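Local coordinates for CRISPR system CMR subunit Cmr7 1 (Sulfolobus solfataricus, PDB 2X5Q), which belongs to the Cmr7 family and forms part of the CMR ribonucleoprotein complex of CRISPR antiviral defence, possibly as a homodimer, at residues 145-148 with 149-152; 169-172 with 173-176; 175-178 with 179-183. All blocks are in the same frame, centred on the assembly; numbering follows the deposited sequence.

Contact 1 (145-148 with 149-152)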
loop_
_atom_site.group_PDB
_atom_site.type_symbol
_atom_site.label_atom_id
_atom_site.label_comp_id
_atom_site.label_asym_id
_atom_site.label_seq_id
_atom_site.Cartn_x
_atom_site.Cartn_y
_atom_site.Cartn_z
ATOM N N SER A 145 1.995 3.999 20.539
ATOM C CA SER A 145 2.859 2.952 21.088
ATOM C C SER A 145 2.045 2.120 22.071
ATOM O O SER A 145 0.988 2.543 22.536
ATOM C CB SER A 145 4.083 3.561 21.759
ATOM O OG SER A 145 3.700 4.252 22.926
ATOM N N LEU A 146 2.518 0.918 22.367
ATOM C CA LEU A 146 1.804 0.054 23.309
ATOM C C LEU A 146 1.935 0.596 24.731
ATOM O O LEU A 146 3.037 0.891 25.190
ATOM C CB LEU A 146 2.324 -1.382 23.264
ATOM C CG LEU A 146 1.914 -2.274 22.097
ATOM C CD1 LEU A 146 2.226 -3.714 22.440
ATOM C CD2 LEU A 146 0.432 -2.123 21.736
ATOM N N ASP A 147 0.802 0.725 25.420
ATOM C CA ASP A 147 0.816 0.940 26.861
ATOM C C ASP A 147 1.544 -0.248 27.506
ATOM O O ASP A 147 1.425 -1.392 27.042
ATOM C CB ASP A 147 -0.616 1.105 27.391
ATOM C CG ASP A 147 -0.689 1.103 28.906
ATOM O OD1 ASP A 147 -0.884 2.179 29.515
ATOM O OD2 ASP A 147 -0.564 0.012 29.490
ATOM N N ARG A 148 2.331 0.019 28.542
ATOM C CA ARG A 148 3.220 -1.011 29.086
ATOM C C ARG A 148 2.496 -2.090 29.882
ATOM O O ARG A 148 2.956 -3.233 29.912
ATOM C CB ARG A 148 4.346 -0.382 29.911
ATOM C CG ARG A 148 5.430 0.186 29.027
ATOM C CD ARG A 148 6.523 0.920 29.796
ATOM N NE ARG A 148 7.311 1.731 28.866
ATOM C CZ ARG A 148 8.501 2.270 29.119
ATOM N NH1 ARG A 148 9.097 2.102 30.300
ATOM N NH2 ARG A 148 9.099 2.994 28.172
ATOM N N ASP A 149 1.381 -1.733 30.521
ATOM C CA ASP A 149 0.505 -2.727 31.141
ATOM C C ASP A 149 -0.128 -3.602 30.052
ATOM O O ASP A 149 -0.111 -4.819 30.166
ATOM C CB ASP A 149 -0.604 -2.095 31.981
ATOM C CG ASP A 149 -0.080 -1.309 33.170
ATOM O OD1 ASP A 149 0.755 -1.846 33.938
ATOM O OD2 ASP A 149 -0.532 -0.159 33.344
ATOM N N VAL A 150 -0.681 -2.984 29.007
ATOM C CA VAL A 150 -1.285 -3.762 27.908
ATOM C C VAL A 150 -0.268 -4.676 27.211
ATOM O O VAL A 150 -0.607 -5.790 26.817
ATOM C CB VAL A 150 -1.985 -2.884 26.847
ATOM C CG1 VAL A 150 -0.975 -2.184 25.977
ATOM C CG2 VAL A 150 -2.882 -3.744 25.955
ATOM N N ALA A 151 0.971 -4.226 27.054
ATOM C CA ALA A 151 2.008 -5.078 26.461
ATOM C C ALA A 151 2.227 -6.367 27.276
ATOM O O ALA A 151 2.476 -7.447 26.709
ATOM C CB ALA A 151 3.307 -4.317 26.321
ATOM N N LYS A 152 2.137 -6.248 28.598
ATOM C CA LYS A 152 2.245 -7.410 29.486
ATOM C C LYS A 152 1.076 -8.373 29.257
ATOM O O LYS A 152 1.283 -9.580 29.188
ATOM C CB LYS A 152 2.300 -6.977 30.960
ATOM C CG LYS A 152 2.642 -8.105 31.931
ATOM C CD LYS A 152 2.449 -7.712 33.392
ATOM C CE LYS A 152 3.669 -6.952 33.959
ATOM N NZ LYS A 152 3.522 -6.438 35.388
#

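Contact 2 (169-172 with 173-176)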
loop_
_atom_site.group_PDB
_atom_site.type_symbol
_atom_site.label_atom_id
_atom_site.label_comp_id
_atom_site.label_asym_id
_atom_site.label_seq_id
_atom_site.Cartn_x
_atom_site.Cartn_y
_atom_site.Cartn_z
ATOM N N SER A 169 8.549 -22.905 28.291
ATOM C CA SER A 169 9.929 -23.385 28.396
ATOM C C SER A 169 10.915 -22.263 28.759
ATOM O O SER A 169 12.011 -22.533 29.229
ATOM C CB SER A 169 10.371 -24.112 27.104
ATOM O OG SER A 169 10.809 -23.233 26.076
ATOM N N LEU A 170 10.519 -21.007 28.564
ATOM C CA LEU A 170 11.412 -19.870 28.827
ATOM C C LEU A 170 11.586 -19.591 30.320
ATOM O O LEU A 170 10.647 -19.709 31.098
ATOM C CB LEU A 170 10.886 -18.600 28.146
ATOM C CG LEU A 170 10.698 -18.655 26.625
ATOM C CD1 LEU A 170 10.309 -17.293 26.107
ATOM C CD2 LEU A 170 11.957 -19.168 25.909
ATOM N N ASN A 171 12.796 -19.202 30.704
ATOM C CA ASN A 171 13.049 -18.734 32.057
ATOM C C ASN A 171 12.622 -17.273 32.164
ATOM O O ASN A 171 12.138 -16.699 31.192
ATOM C CB ASN A 171 14.524 -18.948 32.446
ATOM C CG ASN A 171 15.484 -18.009 31.725
ATOM O OD1 ASN A 171 15.104 -16.933 31.269
ATOM N ND2 ASN A 171 16.746 -18.418 31.636
ATOM N N LYS A 172 12.822 -16.671 33.332
ATOM C CA LYS A 172 12.280 -15.346 33.625
ATOM C C LYS A 172 12.925 -14.266 32.759
ATOM O O LYS A 172 12.228 -13.426 32.178
ATOM C CB LYS A 172 12.443 -15.008 35.117
ATOM C CG LYS A 172 11.601 -13.812 35.549
ATOM C CD LYS A 172 11.870 -13.391 36.981
ATOM C CE LYS A 172 11.023 -12.181 37.360
ATOM N NZ LYS A 172 10.825 -11.276 36.197
ATOM N N GLU A 173 14.250 -14.308 32.667
ATOM C CA GLU A 173 15.011 -13.411 31.793
ATOM C C GLU A 173 14.546 -13.459 30.335
ATOM O O GLU A 173 14.471 -12.430 29.656
ATOM C CB GLU A 173 16.503 -13.762 31.870
ATOM C CG GLU A 173 17.399 -12.963 30.931
ATOM C CD GLU A 173 18.869 -13.242 31.149
ATOM O OE1 GLU A 173 19.215 -14.362 31.590
ATOM O OE2 GLU A 173 19.692 -12.339 30.879
ATOM N N GLN A 174 14.236 -14.655 29.856
ATOM C CA GLN A 174 13.800 -14.823 28.481
ATOM C C GLN A 174 12.386 -14.268 28.295
ATOM O O GLN A 174 12.120 -13.568 27.311
ATOM C CB GLN A 174 13.906 -16.300 28.066
ATOM C CG GLN A 174 15.351 -16.737 27.868
ATOM C CD GLN A 174 15.588 -18.226 28.077
ATOM O OE1 GLN A 174 14.689 -18.972 28.460
ATOM N NE2 GLN A 174 16.818 -18.660 27.833
ATOM N N LYS A 175 11.490 -14.563 29.238
ATOM C CA LYS A 175 10.130 -14.027 29.195
ATOM C C LYS A 175 10.149 -12.496 29.231
ATOM O O LYS A 175 9.376 -11.850 28.542
ATOM C CB LYS A 175 9.271 -14.554 30.357
ATOM C CG LYS A 175 8.882 -16.043 30.296
ATOM C CD LYS A 175 7.895 -16.378 31.446
ATOM C CE LYS A 175 7.499 -17.846 31.493
ATOM N NZ LYS A 175 8.322 -18.626 32.457
ATOM N N ASP A 176 11.029 -11.917 30.039
ATOM C CA ASP A 176 11.152 -10.462 30.112
ATOM C C ASP A 176 11.714 -9.878 28.812
ATOM O O ASP A 176 11.354 -8.768 28.432
ATOM C CB ASP A 176 12.011 -10.043 31.318
ATOM C CG ASP A 176 11.308 -10.281 32.658
ATOM O OD1 ASP A 176 10.139 -10.731 32.674
ATOM O OD2 ASP A 176 11.917 -9.998 33.698
HETATM O O HOH W 1 14.976 -21.392 28.474
#

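Contact 3 (175-178 with 179-183)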
loop_
_atom_site.group_PDB
_atom_site.type_symbol
_atom_site.label_atom_id
_atom_site.label_comp_id
_atom_site.label_asym_id
_atom_site.label_seq_id
_atom_site.Cartn_x
_atom_site.Cartn_y
_atom_site.Cartn_z
ATOM N N LYS A 175 11.490 -14.563 29.238
ATOM C CA LYS A 175 10.130 -14.027 29.195
ATOM C C LYS A 175 10.149 -12.496 29.231
ATOM O O LYS A 175 9.376 -11.850 28.542
ATOM C CB LYS A 175 9.271 -14.554 30.357
ATOM C CG LYS A 175 8.882 -16.043 30.296
ATOM C CD LYS A 175 7.895 -16.378 31.446
ATOM C CE LYS A 175 7.499 -17.846 31.493
ATOM N NZ LYS A 175 8.322 -18.626 32.457
ATOM N N ASP A 176 11.029 -11.917 30.039
ATOM C CA ASP A 176 11.152 -10.462 30.112
ATOM C C ASP A 176 11.714 -9.878 28.812
ATOM O O ASP A 176 11.354 -8.768 28.432
ATOM C CB ASP A 176 12.011 -10.043 31.318
ATOM C CG ASP A 176 11.308 -10.281 32.658
ATOM O OD1 ASP A 176 10.139 -10.731 32.674
ATOM O OD2 ASP A 176 11.917 -9.998 33.698
ATOM N N LYS A 177 12.589 -10.615 28.136
ATOM C CA LYS A 177 13.076 -10.204 26.813
ATOM C C LYS A 177 11.922 -10.080 25.820
ATOM O O LYS A 177 11.848 -9.091 25.087
ATOM C CB LYS A 177 14.140 -11.178 26.275
ATOM C CG LYS A 177 14.644 -10.879 24.855
ATOM C CD LYS A 177 15.131 -9.441 24.702
ATOM C CE LYS A 177 15.866 -9.213 23.389
ATOM N NZ LYS A 177 15.103 -9.689 22.203
ATOM N N LEU A 178 11.036 -11.080 25.808
ATOM C CA LEU A 178 9.837 -11.084 24.974
ATOM C C LEU A 178 8.937 -9.885 25.285
ATOM O O LEU A 178 8.442 -9.228 24.368
ATOM C CB LEU A 178 9.050 -12.403 25.131
ATOM C CG LEU A 178 7.817 -12.610 24.233
ATOM C CD1 LEU A 178 8.183 -12.614 22.725
ATOM C CD2 LEU A 178 7.068 -13.891 24.583
ATOM N N TYR A 179 8.739 -9.585 26.563
ATOM C CA TYR A 179 8.012 -8.372 26.940
ATOM C C TYR A 179 8.701 -7.111 26.414
ATOM O O TYR A 179 8.044 -6.229 25.857
ATOM C CB TYR A 179 7.837 -8.226 28.454
ATOM C CG TYR A 179 7.363 -6.830 28.772
ATOM C CD1 TYR A 179 6.050 -6.462 28.506
ATOM C CD2 TYR A 179 8.244 -5.847 29.234
ATOM C CE1 TYR A 179 5.600 -5.177 28.745
ATOM C CE2 TYR A 179 7.798 -4.533 29.476
ATOM C CZ TYR A 179 6.468 -4.216 29.227
ATOM O OH TYR A 179 5.983 -2.945 29.436
ATOM N N ARG A 180 10.008 -6.988 26.637
ATOM C CA ARG A 180 10.728 -5.835 26.123
ATOM C C ARG A 180 10.559 -5.721 24.607
ATOM O O ARG A 180 10.223 -4.644 24.108
ATOM C CB ARG A 180 12.202 -5.867 26.509
ATOM C CG ARG A 180 12.430 -5.598 27.994
ATOM C CD ARG A 180 13.864 -5.183 28.256
ATOM N NE ARG A 180 14.841 -6.200 27.859
ATOM C CZ ARG A 180 15.148 -7.285 28.571
ATOM N NH1 ARG A 180 14.546 -7.538 29.734
ATOM N NH2 ARG A 180 16.078 -8.124 28.124
ATOM N N ASP A 181 10.771 -6.825 23.890
ATOM C CA ASP A 181 10.541 -6.879 22.436
ATOM C C ASP A 181 9.172 -6.307 22.056
ATOM O O ASP A 181 9.066 -5.423 21.191
ATOM C CB ASP A 181 10.620 -8.328 21.928
ATOM C CG ASP A 181 12.044 -8.815 21.731
ATOM O OD1 ASP A 181 12.991 -8.083 22.084
ATOM O OD2 ASP A 181 12.217 -9.945 21.224
ATOM N N VAL A 182 8.125 -6.812 22.701
ATOM C CA VAL A 182 6.757 -6.380 22.394
ATOM C C VAL A 182 6.589 -4.881 22.610
ATOM O O VAL A 182 6.027 -4.192 21.760
ATOM C CB VAL A 182 5.710 -7.195 23.187
ATOM C CG1 VAL A 182 4.333 -6.576 23.092
ATOM C CG2 VAL A 182 5.674 -8.637 22.660
ATOM N N GLU A 183 7.113 -4.367 23.716
ATOM C CA GLU A 183 6.998 -2.951 24.006
ATOM C C GLU A 183 7.821 -2.084 23.036
ATOM O O GLU A 183 7.352 -1.031 22.618
ATOM C CB GLU A 183 7.380 -2.668 25.468
ATOM C CG GLU A 183 7.176 -1.220 25.905
ATOM C CD GLU A 183 5.812 -0.643 25.533
ATOM O OE1 GLU A 183 4.828 -1.406 25.376
ATOM O OE2 GLU A 183 5.733 0.589 25.386
#

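Contact 1 (145-148 with 149-152)
Asp-147 and Val-150 face each other across the first turn of helix 148-162, their CA atoms 5.3 Å apart, as the chain passes from the extended backbone of Leu-146 and Asp-147 into helical angles at Arg-148. Asp-147 is the N-cap of this helix. Its carboxylate reaches forward over the exposed first turn, and Asp-147 OD2 accepts from Val-150 N at 3.0 Å through the lone pair turned away from OD1; the N-H...O angle of 163° makes this the principal capping bond. Asp-149 N lies 2.8 Å from Asp-147 OD2 as well, but the bond is bent and weak. One oxygen thus serves two backbone N-H groups at the helix start, where the helix dipole would be expected to favour a negative charge. The rotation of Asp-147 about CA-CB, with CG anti to its own N (chi1 171°), carries OD2 over those donors. Asp-149 OD2 stands 3.9 Å from Asp-147 OD2, a proximity of like charges that the dipole may partly offset.

Beneath the cap the side chains that meet are apolar. Leu-146 also meets Val-182 of helix 172-185, so the residue before the cap ties the incoming loop to a second helix. Within the turn, Leu-146 CD1 lies 4.1 Å from Ala-151 CB.

Contact 2 (169-172 with 173-176)
Asn-171 and Gln-174 grip each other in both directions. Asn-171 OD1 accepts from Gln-174 N at 2.8 Å, with the donor close to the line of the side-chain C=O (172°). In return, Gln-174 OE1 receives Asn-171 N at 2.9 Å, the donor being tilted out of the plane of the glutamine amide. The two side chains run at about a right angle, yet their amide planes are only 16° apart and stacked. Asn-171 CG sits between its backbone N and carbonyl carbon (chi1 71°), a rotation that turns OD1 forward, to the N-H of Gln-174.

Leu-170 adds an apolar flank: its CB packs 3.8 Å from Gln-174 CB, beside the aliphatic start of the chain that delivers OE1. From the following turn Lys-175 bends at its last torsion and returns NZ to Leu-170 O, 2.9 Å away, fixing the carbonyl just before the cap. Lys-172 extends along the surface and bends at its end to make a salt bridge with Asp-176, NZ to OD2 3.0 Å, although the hydrogen bond within it is weak. Reciprocal side-chain-to-backbone bonds between the N-cap and the residue three places on define a capping box, here opening helix 172-185.

Contact 3 (175-178 with 179-183)
The guanidinium of Arg-180 folds back over the preceding turn, with Lys-177 CA 3.8 Å above one face and displaced toward its rim. Asp-176 O lies over a face of the group as well, 3.7 Å from Arg-180 NH1. A bend at chi3 (-60°) turns the end of the arginine across this backbone instead of letting it run straight outward. Lys-177 and Arg-180 cross at about a right angle, and the methylene CD of Lys-177 comes 3.8 Å from Arg-180 NH2, so that an aliphatic part meets the guanidinium while the ammonium is directed away. The Tyr-179 ring, in turn, has Asp-176 O at its edge, near the ring plane. Its hydroxyl is spent on Arg-148 O, at the start of helix 148-162.

These groups ride on consecutive turns of the alpha-helix 172-185, whose i to i+4 ladder is continuous here: Asp-181 N, for example, donates to Lys-177 O at 2.8 Å with an almost straight N-H...O angle of 174°. The same pair is joined by a salt bridge between side chains. Lys-177 NZ is 2.7 Å from Asp-181 OD1, which it meets on the syn side, 16° out of the carboxylate plane; its second bond, to Asp-181 OD2, is weak. Bends at chi2 and chi4 curl the lysine forward along the helix to this carboxylate. Lys-51 O also accepts from Lys-177 NZ, and Leu-53 N donates to Asp-181 OD2, joining the ion pair to the start of strand 52-60. Val-182 CG2 lies 3.3 Å from Leu-178 O, the carbonyl that accepts from Val-182 N. Between helices, Leu-178 packs on Tyr-167 of helix 164-169, and Val-182 on Val-155 and Leu-159 of helix 148-162.

From the N terminus, contact 1 comes first, where the chain leaves strand 139-144 and enters helix 148-162. After that helix and helix 164-169, contact 2 spans the loop that opens helix 172-185, and contact 3 continues along the same helix. Contacts 2 and 3 overlap in sequence at Lys-175 and Asp-176, their centres about 9 Å apart, whereas contact 1 precedes both in series. In space the chain returns: Ala-151 CB of contact 1 packs 3.4 Å from Tyr-179 CE1 of contact 3, joining the first and last helices of the series. Contacts 1 and 2 do not touch, their nearest atoms being about 8 Å apart.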